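Local coordinates for KaiC domain-containing protein (Pyrococcus horikoshii, PDB 2ZTS) that probably binds ATP as a KaiC-like P-loop protein, and holds ADP and magnesium in a six-chain assembly, at residues 17-22 / 216-221; 64-67 / 73-76; 95-100 / 128-133; 118-123 / 158-163; 162-167 / 196-201. One frame throughout, in Å; residues are numbered along the deposited sequence.

How the contacts relate
The five contacts spread across one KaiC-type domain built round a mixed sheet. Contacts 2 and 3 adjoin through neighbouring strands 62-66 and 94-97, where T66 N probably donates to V97 O (2.8 Å). Contact 4 reaches contact 2 where F123 packs on V65 and L67, and shares L162 and K163 with contact 5. Contact 1 lies on the other side of the chain's centre from contacts 2, 3 and 4, its nearest atoms about 6 Å from contact 5. Its R216 lines this chain's ADP pocket, whereas the I220 side chain is about 7 Å from an ADP belonging to a neighbouring subunit. The F64 side chain of contact 2 is about 8 Å from magnesium and ADP.

Contact 1: 17-22 / 216-221; sequences PGFDEL and RYVLIR
F19 and L22, in the loop between strands 11-12 and 27-28, lay their side chains over V218 and I220 on one side of strand 214-223. The tight part is at L22. Its CB lies 3.3 Å from I220 CD1, closer than two carbons normally approach, and the isoleucine chain is unusually twisted (chi2 130°), so the exact placing of that methyl is doubtful. The 3.8 Å between L22 CD1 and the same I220 CD1 carries the same doubt. Packing is easier at F19. With CG anti to the backbone nitrogen (chi1 -167°), the ring reaches out to the strand, and its CE1 rests 4.0 Å from V218 CG2. The neighbouring ring atom CZ is 4.2 Å from I220 CG1, and the two aliphatic groups meet the ring obliquely. A short 3-10 turn, in which L22 N bonds to F19 O at 2.9 Å, sets the two residues beside each other. Away from the strand the loop opens to solvent at P17 and E21. On the strand, L219 points away from the loop and packs on L214 of a second subunit. Within the chain, the F19 ring meets F46 of helix 43-58 edge-to-face, and I220 touches H228, which binds ADP carried by a neighbouring subunit. R216, at the start of the strand segment, touches ADP and bonds through NH1 to G40 O. This apolar layer therefore covers a strand of the nucleotide-binding sheet characteristic of the KaiC branch of P-loop NTPases.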
# COMPACT_ATOMS: atom_id res chain seq x y z
N PRO C 17 1.64 15.42 36.36
CA PRO C 17 0.57 15.14 37.32
C PRO C 17 -0.41 14.22 36.69
O PRO C 17 -0.73 14.36 35.50
CB PRO C 17 -0.02 16.51 37.62
CG PRO C 17 1.11 17.49 37.30
CD PRO C 17 1.85 16.88 36.17
N GLY C 18 -0.84 13.22 37.46
CA GLY C 18 -1.80 12.25 36.98
C GLY C 18 -1.22 11.02 36.32
O GLY C 18 -1.94 10.03 36.15
N PHE C 19 0.08 11.04 36.01
CA PHE C 19 0.70 9.99 35.22
C PHE C 19 1.35 8.87 36.00
O PHE C 19 1.27 7.71 35.59
CB PHE C 19 1.77 10.61 34.30
CG PHE C 19 2.24 9.69 33.25
CD1 PHE C 19 1.38 9.33 32.21
CD2 PHE C 19 3.52 9.17 33.28
CE1 PHE C 19 1.77 8.45 31.26
CE2 PHE C 19 3.94 8.32 32.30
CZ PHE C 19 3.06 7.95 31.28
N ASP C 20 2.04 9.19 37.09
CA ASP C 20 2.78 8.16 37.83
C ASP C 20 1.87 7.07 38.31
O ASP C 20 2.25 5.92 38.31
CB ASP C 20 3.57 8.75 39.01
CG ASP C 20 4.68 9.65 38.56
OD1 ASP C 20 5.11 9.55 37.39
OD2 ASP C 20 5.18 10.52 39.32
N GLU C 21 0.65 7.42 38.69
CA GLU C 21 -0.35 6.43 39.11
C GLU C 21 -0.69 5.37 38.05
O GLU C 21 -1.28 4.36 38.39
CB GLU C 21 -1.68 7.10 39.62
CG GLU C 21 -2.15 8.38 38.93
CD GLU C 21 -1.87 9.70 39.71
OE1 GLU C 21 -0.77 10.31 39.53
OE2 GLU C 21 -2.77 10.19 40.45
N LEU C 22 -0.34 5.61 36.79
CA LEU C 22 -0.57 4.64 35.71
C LEU C 22 0.54 3.61 35.63
O LEU C 22 0.36 2.59 34.98
CB LEU C 22 -0.75 5.37 34.35
CG LEU C 22 -1.78 6.51 34.29
CD1 LEU C 22 -1.95 7.11 32.94
CD2 LEU C 22 -3.10 6.06 34.81
N ARG C 216 -7.10 15.11 23.50
CA ARG C 216 -5.83 14.42 23.67
C ARG C 216 -5.95 13.22 24.59
O ARG C 216 -6.60 13.27 25.64
CB ARG C 216 -4.80 15.36 24.22
CG ARG C 216 -4.68 16.65 23.47
CD ARG C 216 -3.51 17.40 24.02
NE ARG C 216 -3.29 18.68 23.41
CZ ARG C 216 -2.69 18.85 22.23
NH1 ARG C 216 -2.25 17.80 21.53
NH2 ARG C 216 -2.53 20.08 21.77
N TYR C 217 -5.33 12.13 24.17
CA TYR C 217 -5.31 10.90 24.93
C TYR C 217 -3.86 10.40 25.08
O TYR C 217 -3.07 10.57 24.21
CB TYR C 217 -6.21 9.85 24.27
CG TYR C 217 -7.69 10.19 24.31
CD1 TYR C 217 -8.46 10.04 25.48
CD2 TYR C 217 -8.35 10.67 23.16
CE1 TYR C 217 -9.87 10.36 25.50
CE2 TYR C 217 -9.75 11.00 23.17
CZ TYR C 217 -10.49 10.85 24.33
OH TYR C 217 -11.84 11.20 24.28
N VAL C 218 -3.55 9.83 26.24
CA VAL C 218 -2.32 9.03 26.45
C VAL C 218 -2.68 7.58 26.76
O VAL C 218 -3.67 7.29 27.43
CB VAL C 218 -1.43 9.63 27.55
CG1 VAL C 218 -2.19 9.75 28.89
CG2 VAL C 218 -0.21 8.82 27.77
N LEU C 219 -1.86 6.67 26.26
CA LEU C 219 -2.01 5.26 26.55
C LEU C 219 -0.61 4.67 26.81
O LEU C 219 0.37 4.97 26.08
CB LEU C 219 -2.65 4.63 25.37
CG LEU C 219 -2.83 3.15 25.19
CD1 LEU C 219 -3.80 2.63 26.16
CD2 LEU C 219 -3.35 2.96 23.77
N ILE C 220 -0.48 3.91 27.87
CA ILE C 220 0.73 3.13 28.09
C ILE C 220 0.54 1.77 27.50
O ILE C 220 -0.23 0.96 28.01
CB ILE C 220 1.01 2.98 29.57
CG1 ILE C 220 1.15 4.34 30.20
CG2 ILE C 220 2.29 2.15 29.79
CD1 ILE C 220 0.33 4.46 31.39
N ARG C 221 1.28 1.53 26.42
CA ARG C 221 1.18 0.35 25.57
C ARG C 221 2.05 -0.76 26.14
O ARG C 221 1.67 -1.91 26.13
CB ARG C 221 1.57 0.78 24.15
CG ARG C 221 1.77 -0.24 23.09
CD ARG C 221 0.51 -1.08 22.70
NE ARG C 221 0.18 -0.87 21.30
CZ ARG C 221 0.38 -1.73 20.31
NH1 ARG C 221 0.93 -2.95 20.50
NH2 ARG C 221 0.03 -1.35 19.08

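Contact 2: 64-67 / 73-76; sequences FVTL and DLRR
The end of strand 62-66 and a turn of helix 71-79 face each other across a short connection, with the CA atoms of T66 and L74 nearest at 8.8 Å. The side chains of F64, T66 and L74 fill that separation. F64 and T66, two residues apart on the strand, point to the same side, while V65 between them points to the other. L74 answers from the helix, its CG anti to the backbone nitrogen (chi1 175°), which sends the forked end of the leucine to the phenyl ring. The methyl CD2 stands over one ring face, displaced toward the rim, and makes a CH-pi contact: it lies 3.9 Å from the centroid of F64, 27° off the ring normal. Its closest ring atom is F64 CD2, at 3.5 Å. The other methyl, L74 CD1, reaches the far end of the ring and comes within 4.0 Å of F64 CZ. T66 adds a lighter touch, its CG2 methyl 4.2 Å from L74 CD2, while its hydroxyl OG1 accepts a hydrogen bond from E69 N in the connection. F64 also packs on A47, A48 and I51 of helix 43-58 and on D142, a magnesium-binding residue, while L74 touches the P-loop, so the contact lies beside the nucleotide site. V65 meets F123 and I127 of helix 120-134 on the other face of the sheet.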
# COMPACT_ATOMS: atom_id res chain seq x y z
N PHE C 64 18.57 17.21 27.81
CA PHE C 64 17.62 17.23 26.74
C PHE C 64 18.39 17.41 25.46
O PHE C 64 18.99 18.47 25.21
CB PHE C 64 16.64 18.35 26.99
CG PHE C 64 15.40 18.30 26.12
CD1 PHE C 64 14.19 18.04 26.68
CD2 PHE C 64 15.47 18.60 24.75
CE1 PHE C 64 13.04 17.97 25.90
CE2 PHE C 64 14.33 18.55 23.95
CZ PHE C 64 13.09 18.25 24.54
N VAL C 65 18.40 16.36 24.63
CA VAL C 65 19.08 16.42 23.35
C VAL C 65 17.99 16.75 22.34
O VAL C 65 16.98 16.07 22.32
CB VAL C 65 19.67 15.10 22.98
CG1 VAL C 65 20.31 15.12 21.63
CG2 VAL C 65 20.62 14.58 24.09
N THR C 66 18.20 17.78 21.50
CA THR C 66 17.29 18.09 20.43
C THR C 66 17.93 18.36 19.08
O THR C 66 18.87 19.11 18.97
CB THR C 66 16.34 19.24 20.88
OG1 THR C 66 15.56 19.69 19.76
CG2 THR C 66 17.05 20.44 21.43
N LEU C 67 17.41 17.72 18.04
CA LEU C 67 17.77 18.03 16.66
C LEU C 67 16.53 18.53 15.90
O LEU C 67 16.55 18.74 14.69
CB LEU C 67 18.38 16.74 16.02
CG LEU C 67 19.90 16.53 15.86
CD1 LEU C 67 20.83 17.66 16.32
CD2 LEU C 67 20.33 15.22 16.43
N ASP C 73 15.27 28.09 21.16
CA ASP C 73 13.89 27.90 20.78
C ASP C 73 13.20 27.14 21.88
O ASP C 73 12.08 27.43 22.24
CB ASP C 73 13.76 27.07 19.49
CG ASP C 73 14.34 27.76 18.28
OD1 ASP C 73 14.25 29.00 18.20
OD2 ASP C 73 14.87 27.11 17.31
N LEU C 74 13.87 26.13 22.40
CA LEU C 74 13.28 25.30 23.44
C LEU C 74 13.12 26.11 24.75
O LEU C 74 12.08 26.04 25.37
CB LEU C 74 14.09 24.02 23.62
CG LEU C 74 13.78 23.00 24.72
CD1 LEU C 74 12.49 22.21 24.52
CD2 LEU C 74 14.96 22.08 24.74
N ARG C 75 14.11 26.92 25.11
CA ARG C 75 13.97 27.75 26.31
C ARG C 75 12.80 28.71 26.18
O ARG C 75 11.98 28.82 27.08
CB ARG C 75 15.22 28.57 26.59
CG ARG C 75 16.49 27.75 26.88
CD ARG C 75 17.79 28.58 27.17
NE ARG C 75 18.95 27.70 27.11
CZ ARG C 75 19.89 27.70 26.18
NH1 ARG C 75 19.87 28.56 25.17
NH2 ARG C 75 20.82 26.76 26.21
N ARG C 76 12.71 29.39 25.04
CA ARG C 76 11.60 30.34 24.77
C ARG C 76 10.25 29.60 24.81
O ARG C 76 9.28 30.09 25.39
CB ARG C 76 11.80 31.07 23.41
CG ARG C 76 10.60 31.88 22.87
CD ARG C 76 10.68 32.33 21.38
NE ARG C 76 9.34 32.74 20.91
CZ ARG C 76 9.06 33.51 19.84
NH1 ARG C 76 10.02 33.98 19.07
NH2 ARG C 76 7.79 33.83 19.57

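Contact 3: 95-100 / 128-133; sequences AIVDGV and YRVVKA
A beta-alpha-beta crossover runs from strand 94-97 through helix 120-134 to strand 138-142, passing over strand 62-66, and A95 and V97 meet V130 where that helix lies against its first strand. The crossover belongs to the alpha-beta-alpha core of the P-loop fold, and 94-97 is an outermost strand of the sheet within the chain. The two elements are nearest at A95 and V130, whose CA atoms are 7.6 Å apart. One methyl does all the touching from the helix. V130 CG1, set anti to the backbone nitrogen (chi1 172°), extends toward the strand and comes 3.7 Å from A95 CB. The same methyl is 4.2 Å from V97 CG2, so it serves both strand residues that face the helix, while I96 between them points away. V97 and V130 approach tip to tip, while the single methyl of A95 meets the same CG1 more closely. Nothing polar takes part, and all three residues are buried. On the strand's other face I96 packs against A71, L74 and R75 of helix 71-79, so helices cover both sides of the strand. V130 and V97 also touch V63 of the adjoining strand 62-66, and V131 reaches both V63 and M171 of helix 157-171. The crossover helix thus spans two strands and rests against helix 157-171.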
# COMPACT_ATOMS: atom_id res chain seq x y z
N ALA C 95 21.28 20.21 31.04
CA ALA C 95 21.97 20.63 29.82
C ALA C 95 21.07 20.40 28.63
O ALA C 95 20.31 19.40 28.57
CB ALA C 95 23.24 19.86 29.66
N ILE C 96 21.18 21.33 27.66
CA ILE C 96 20.51 21.21 26.37
C ILE C 96 21.58 21.04 25.34
O ILE C 96 22.51 21.87 25.26
CB ILE C 96 19.62 22.43 25.99
CG1 ILE C 96 18.48 22.63 26.99
CG2 ILE C 96 19.05 22.21 24.56
CD1 ILE C 96 17.72 24.04 26.90
N VAL C 97 21.47 19.94 24.57
CA VAL C 97 22.36 19.60 23.49
C VAL C 97 21.62 19.69 22.16
O VAL C 97 20.76 18.81 21.85
CB VAL C 97 22.85 18.17 23.65
CG1 VAL C 97 23.72 17.80 22.49
CG2 VAL C 97 23.59 17.95 25.01
N ASP C 98 21.98 20.66 21.34
CA ASP C 98 21.25 20.88 20.09
C ASP C 98 21.99 20.58 18.75
O ASP C 98 21.54 21.01 17.70
CB ASP C 98 20.54 22.25 20.14
CG ASP C 98 21.49 23.43 20.01
OD1 ASP C 98 22.73 23.24 19.93
OD2 ASP C 98 21.07 24.60 19.97
N GLY C 99 23.19 20.01 18.73
CA GLY C 99 24.41 20.77 18.81
C GLY C 99 24.56 21.18 17.33
O GLY C 99 24.93 20.32 16.44
N VAL C 100 24.26 22.43 16.97
CA VAL C 100 25.08 23.69 17.06
C VAL C 100 25.82 24.30 18.27
O VAL C 100 27.03 24.49 18.21
CB VAL C 100 24.19 24.82 16.39
CG1 VAL C 100 24.80 26.21 16.48
CG2 VAL C 100 24.06 24.49 14.90
N TYR C 128 27.14 11.17 25.63
CA TYR C 128 27.72 10.40 26.72
C TYR C 128 28.57 11.34 27.65
O TYR C 128 28.39 11.39 28.86
CB TYR C 128 28.55 9.26 26.11
CG TYR C 128 29.29 8.42 27.12
CD1 TYR C 128 30.59 8.75 27.47
CD2 TYR C 128 28.69 7.31 27.71
CE1 TYR C 128 31.26 8.02 28.41
CE2 TYR C 128 29.38 6.54 28.66
CZ TYR C 128 30.67 6.91 28.98
OH TYR C 128 31.40 6.21 29.90
N ARG C 129 29.41 12.15 27.03
CA ARG C 129 30.24 13.11 27.79
C ARG C 129 29.40 14.02 28.62
O ARG C 129 29.70 14.27 29.78
CB ARG C 129 31.10 13.91 26.83
CG ARG C 129 31.83 15.05 27.51
CD ARG C 129 32.66 15.89 26.57
NE ARG C 129 33.33 16.94 27.32
CZ ARG C 129 33.90 18.02 26.79
NH1 ARG C 129 34.48 18.92 27.57
NH2 ARG C 129 33.88 18.19 25.48
N VAL C 130 28.31 14.51 28.08
CA VAL C 130 27.50 15.48 28.80
C VAL C 130 26.67 14.80 29.92
O VAL C 130 26.49 15.37 31.03
CB VAL C 130 26.55 16.27 27.83
CG1 VAL C 130 25.56 17.14 28.60
CG2 VAL C 130 27.35 17.10 26.90
N VAL C 131 26.16 13.59 29.64
CA VAL C 131 25.47 12.83 30.68
C VAL C 131 26.40 12.64 31.88
O VAL C 131 26.01 12.87 33.02
CB VAL C 131 24.94 11.48 30.14
CG1 VAL C 131 24.69 10.44 31.28
CG2 VAL C 131 23.63 11.71 29.37
N LYS C 132 27.64 12.25 31.59
CA LYS C 132 28.64 11.97 32.63
C LYS C 132 29.09 13.23 33.41
O LYS C 132 29.14 13.22 34.65
CB LYS C 132 29.82 11.23 32.00
CG LYS C 132 29.51 9.76 31.55
CD LYS C 132 28.86 8.94 32.71
CE LYS C 132 29.09 7.42 32.61
NZ LYS C 132 28.15 6.69 33.53
N ALA C 133 29.33 14.33 32.70
CA ALA C 133 29.68 15.62 33.30
C ALA C 133 28.67 16.20 34.27
O ALA C 133 29.06 16.76 35.28
CB ALA C 133 29.99 16.66 32.20

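Contact 4: 118-123 / 158-163; sequences FNVDNF and REVLLK
The ammonium NZ of K163 approaches D121 OD1 at 3.3 Å, a weak hydrogen bond within a salt bridge that ties helix 157-171 to the first turn of helix 120-134. The other carboxylate oxygen is more distant, with D121 OD2 3.8 Å from K163 NZ. The lysine chain is extended as far as CE and then bends (chi4 -85°), which turns NZ to the aspartate; the two side chains cross at about a right angle. Lying so near the start of its helix, the carboxylate is probably stabilised somewhat by the helix dipole. Beneath the ion pair is an apolar contact. V120 and V160 reach for each other tip to tip, and their CG2 methyls meet at 3.7 Å. V120 CG1 also lies 4.2 Å from K163 CD, so the lysine chain passes alongside V120 on its way to D121. V160 is buried, whereas K163 is exposed, so the contact grades from apolar inside to charged outside. Near the start of helix 157-171, R158 donates hydrogen bonds to L149 O, L151 O and E152 O of a second subunit. V120 touches L151 of its own chain, while F123 packs on L67 after strand 62-66 and on I147 of helix 144-149. Helices 120-134 and 157-171 lie as neighbours on one face of the sheet, with 144-149 close by.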
# COMPACT_ATOMS: atom_id res chain seq x y z
N PHE C 118 26.16 15.40 8.91
CA PHE C 118 25.91 14.96 10.28
C PHE C 118 26.85 13.85 10.69
O PHE C 118 27.01 12.88 9.96
CB PHE C 118 24.44 14.47 10.47
CG PHE C 118 24.07 14.20 11.92
CD1 PHE C 118 23.89 12.91 12.37
CD2 PHE C 118 23.92 15.23 12.80
CE1 PHE C 118 23.56 12.66 13.70
CE2 PHE C 118 23.59 14.97 14.13
CZ PHE C 118 23.41 13.68 14.57
N ASN C 119 27.45 13.94 11.87
CA ASN C 119 28.40 12.92 12.30
C ASN C 119 27.89 12.15 13.52
O ASN C 119 28.01 12.60 14.67
CB ASN C 119 29.78 13.54 12.56
CG ASN C 119 30.88 12.49 12.77
OD1 ASN C 119 31.93 12.60 12.16
ND2 ASN C 119 30.67 11.51 13.66
N VAL C 120 27.41 10.95 13.24
CA VAL C 120 26.76 10.08 14.20
C VAL C 120 27.60 9.79 15.44
O VAL C 120 27.11 9.95 16.56
CB VAL C 120 26.35 8.71 13.53
CG1 VAL C 120 25.82 7.71 14.58
CG2 VAL C 120 25.29 8.93 12.48
N ASP C 121 28.83 9.33 15.22
CA ASP C 121 29.71 8.89 16.30
C ASP C 121 30.13 10.05 17.22
O ASP C 121 30.16 9.90 18.41
CB ASP C 121 30.96 8.17 15.75
CG ASP C 121 30.70 6.69 15.42
OD1 ASP C 121 29.57 6.14 15.63
OD2 ASP C 121 31.60 5.99 14.91
N ASN C 122 30.46 11.21 16.66
CA ASN C 122 30.66 12.41 17.48
C ASN C 122 29.43 12.74 18.35
O ASN C 122 29.52 13.00 19.57
CB ASN C 122 31.02 13.64 16.60
CG ASN C 122 32.46 13.58 16.02
OD1 ASN C 122 32.84 14.42 15.18
ND2 ASN C 122 33.22 12.59 16.42
N PHE C 123 28.27 12.71 17.71
CA PHE C 123 27.00 12.95 18.39
C PHE C 123 26.85 12.16 19.67
O PHE C 123 26.61 12.72 20.73
CB PHE C 123 25.83 12.59 17.46
CG PHE C 123 24.47 12.92 18.01
CD1 PHE C 123 23.50 11.97 18.03
CD2 PHE C 123 24.16 14.19 18.38
CE1 PHE C 123 22.23 12.27 18.47
CE2 PHE C 123 22.86 14.51 18.83
CZ PHE C 123 21.91 13.53 18.87
N ARG C 158 18.55 2.58 10.96
CA ARG C 158 18.61 1.23 11.51
C ARG C 158 19.95 1.03 12.29
O ARG C 158 19.94 0.73 13.48
CB ARG C 158 18.46 0.23 10.40
CG ARG C 158 18.55 -1.20 10.86
CD ARG C 158 18.04 -2.20 9.81
NE ARG C 158 18.94 -2.26 8.67
CZ ARG C 158 19.91 -3.14 8.49
NH1 ARG C 158 20.14 -4.09 9.39
NH2 ARG C 158 20.66 -3.08 7.39
N GLU C 159 21.08 1.29 11.62
CA GLU C 159 22.43 1.10 12.20
C GLU C 159 22.66 2.10 13.29
O GLU C 159 23.18 1.76 14.34
CB GLU C 159 23.49 1.19 11.09
CG GLU C 159 23.53 -0.04 10.17
CD GLU C 159 22.69 0.15 8.87
OE1 GLU C 159 21.59 0.81 8.88
OE2 GLU C 159 23.14 -0.39 7.81
N VAL C 160 22.16 3.32 13.10
CA VAL C 160 22.27 4.35 14.13
C VAL C 160 21.49 3.97 15.39
O VAL C 160 21.98 4.15 16.53
CB VAL C 160 21.87 5.72 13.61
CG1 VAL C 160 21.88 6.75 14.68
CG2 VAL C 160 22.79 6.17 12.40
N LEU C 161 20.31 3.39 15.23
CA LEU C 161 19.55 2.95 16.41
C LEU C 161 20.25 1.85 17.22
O LEU C 161 20.23 1.88 18.46
CB LEU C 161 18.14 2.58 16.03
CG LEU C 161 17.25 3.81 15.73
CD1 LEU C 161 15.96 3.46 15.00
CD2 LEU C 161 16.89 4.54 17.01
N LEU C 162 20.90 0.91 16.53
CA LEU C 162 21.67 -0.10 17.23
C LEU C 162 22.90 0.54 17.95
O LEU C 162 23.14 0.27 19.12
CB LEU C 162 22.05 -1.23 16.27
CG LEU C 162 20.87 -2.18 15.95
CD1 LEU C 162 21.36 -3.24 15.00
CD2 LEU C 162 20.19 -2.82 17.15
N LYS C 163 23.61 1.47 17.32
CA LYS C 163 24.63 2.20 18.09
C LYS C 163 24.09 2.98 19.30
O LYS C 163 24.72 3.00 20.37
CB LYS C 163 25.43 3.17 17.24
CG LYS C 163 26.30 2.60 16.17
CD LYS C 163 27.08 3.79 15.54
CE LYS C 163 28.00 3.42 14.39
NZ LYS C 163 29.37 2.95 14.86

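Contact 5: 162-167 / 196-201; sequences LKLNTI and EFIARG
Van der Waals packing joins N165 and L164 of helix 157-171 to I198, in the loop ahead of strand 201-209. I198 faces the helix and slides past the side chain of N165 in the opposite direction. Its CG2 methyl lies 3.8 Å from N165 CB and 4.0 Å from the amide carbon N165 CG, so the asparagine serves this contact largely through carbon. The gamma branch CG1 stands between its own backbone nitrogen and carbonyl carbon (chi1 68°) and carries CD1 toward L164. There L164 CD2 and I198 CD1 are 4.2 Å apart, a light touch. Against these carbon pairs, polar approaches are few. N165 OD1 lies 3.8 Å from I198 CB, a van der Waals neighbour. No polar bond joins the two segments; within the helix, the T166 hydroxyl OG1 donates to K163 O at 2.7 Å, its oxygen tilted 27° from the carbonyl plane and turned away from I198. Two residues beyond I198, R200 NH2 forms a salt bridge with D73 OD2 of a second subunit. L162, at the start of the helical segment, packs on L149 of that same subunit. The chemistry implies that contact between loop and helix is van der Waals in kind, mainly through carbon with an amide lying among the touching groups, whereas the R200 salt bridge runs to a neighbouring subunit.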
# COMPACT_ATOMS: atom_id res chain seq x y z
N LEU C 162 20.90 0.91 16.53
CA LEU C 162 21.67 -0.10 17.23
C LEU C 162 22.90 0.54 17.95
O LEU C 162 23.14 0.27 19.12
CB LEU C 162 22.05 -1.23 16.27
CG LEU C 162 20.87 -2.18 15.95
CD1 LEU C 162 21.36 -3.24 15.00
CD2 LEU C 162 20.19 -2.82 17.15
N LYS C 163 23.61 1.47 17.32
CA LYS C 163 24.63 2.20 18.09
C LYS C 163 24.09 2.98 19.30
O LYS C 163 24.72 3.00 20.37
CB LYS C 163 25.43 3.17 17.24
CG LYS C 163 26.30 2.60 16.17
CD LYS C 163 27.08 3.79 15.54
CE LYS C 163 28.00 3.42 14.39
NZ LYS C 163 29.37 2.95 14.86
N LEU C 164 22.92 3.62 19.16
CA LEU C 164 22.37 4.35 20.27
C LEU C 164 22.06 3.40 21.42
O LEU C 164 22.25 3.76 22.59
CB LEU C 164 21.10 5.07 19.89
CG LEU C 164 20.26 5.75 20.92
CD1 LEU C 164 21.02 6.79 21.72
CD2 LEU C 164 19.16 6.45 20.16
N ASN C 165 21.52 2.24 21.10
CA ASN C 165 21.08 1.25 22.10
C ASN C 165 22.27 0.84 22.95
O ASN C 165 22.14 0.75 24.15
CB ASN C 165 20.48 0.02 21.41
CG ASN C 165 20.00 -1.06 22.37
OD1 ASN C 165 19.17 -0.81 23.23
ND2 ASN C 165 20.52 -2.30 22.20
N THR C 166 23.42 0.64 22.32
CA THR C 166 24.60 0.20 23.02
C THR C 166 25.04 1.28 24.05
O THR C 166 25.35 0.92 25.17
CB THR C 166 25.80 -0.17 22.08
OG1 THR C 166 26.21 0.99 21.36
CG2 THR C 166 25.41 -1.12 20.99
N ILE C 167 25.03 2.57 23.67
CA ILE C 167 25.42 3.56 24.65
C ILE C 167 24.34 3.81 25.72
O ILE C 167 24.72 4.06 26.83
CB ILE C 167 25.97 4.91 24.04
CG1 ILE C 167 24.84 5.78 23.55
CG2 ILE C 167 26.91 4.68 22.91
CD1 ILE C 167 24.22 6.55 24.65
N GLU C 196 10.90 0.85 18.43
CA GLU C 196 10.35 0.02 19.52
C GLU C 196 11.24 -1.17 19.94
O GLU C 196 11.14 -1.65 21.08
CB GLU C 196 8.97 -0.51 19.12
CG GLU C 196 8.96 -1.27 17.82
CD GLU C 196 8.54 -0.44 16.60
OE1 GLU C 196 9.03 0.68 16.36
OE2 GLU C 196 7.77 -0.96 15.81
N PHE C 197 12.11 -1.66 19.05
CA PHE C 197 13.07 -2.69 19.41
C PHE C 197 14.23 -2.25 20.33
O PHE C 197 15.02 -3.10 20.73
CB PHE C 197 13.62 -3.38 18.16
CG PHE C 197 12.57 -4.11 17.41
CD1 PHE C 197 12.19 -5.38 17.81
CD2 PHE C 197 11.88 -3.48 16.40
CE1 PHE C 197 11.18 -6.03 17.17
CE2 PHE C 197 10.87 -4.13 15.73
CZ PHE C 197 10.51 -5.38 16.11
N ILE C 198 14.41 -0.94 20.58
CA ILE C 198 15.42 -0.51 21.55
C ILE C 198 14.79 0.10 22.79
O ILE C 198 15.44 0.73 23.57
CB ILE C 198 16.47 0.43 20.91
CG1 ILE C 198 15.89 1.76 20.51
CG2 ILE C 198 17.13 -0.27 19.69
CD1 ILE C 198 16.94 2.85 20.30
N ALA C 199 13.49 -0.09 22.97
CA ALA C 199 12.79 0.51 24.10
C ALA C 199 12.06 -0.56 24.89
O ALA C 199 11.59 -1.53 24.32
CB ALA C 199 11.83 1.56 23.61
N ARG C 200 12.07 -0.43 26.21
CA ARG C 200 11.42 -1.38 27.09
C ARG C 200 10.13 -0.80 27.65
O ARG C 200 9.45 -1.44 28.45
CB ARG C 200 12.37 -1.80 28.25
CG ARG C 200 13.80 -2.17 27.82
CD ARG C 200 14.04 -3.60 27.27
NE ARG C 200 15.43 -3.74 26.76
CZ ARG C 200 16.55 -3.86 27.53
NH1 ARG C 200 16.47 -3.86 28.86
NH2 ARG C 200 17.76 -3.98 26.97
N GLY C 201 9.81 0.42 27.25
CA GLY C 201 8.54 1.09 27.54
C GLY C 201 8.03 1.77 26.26
O GLY C 201 8.87 2.28 25.51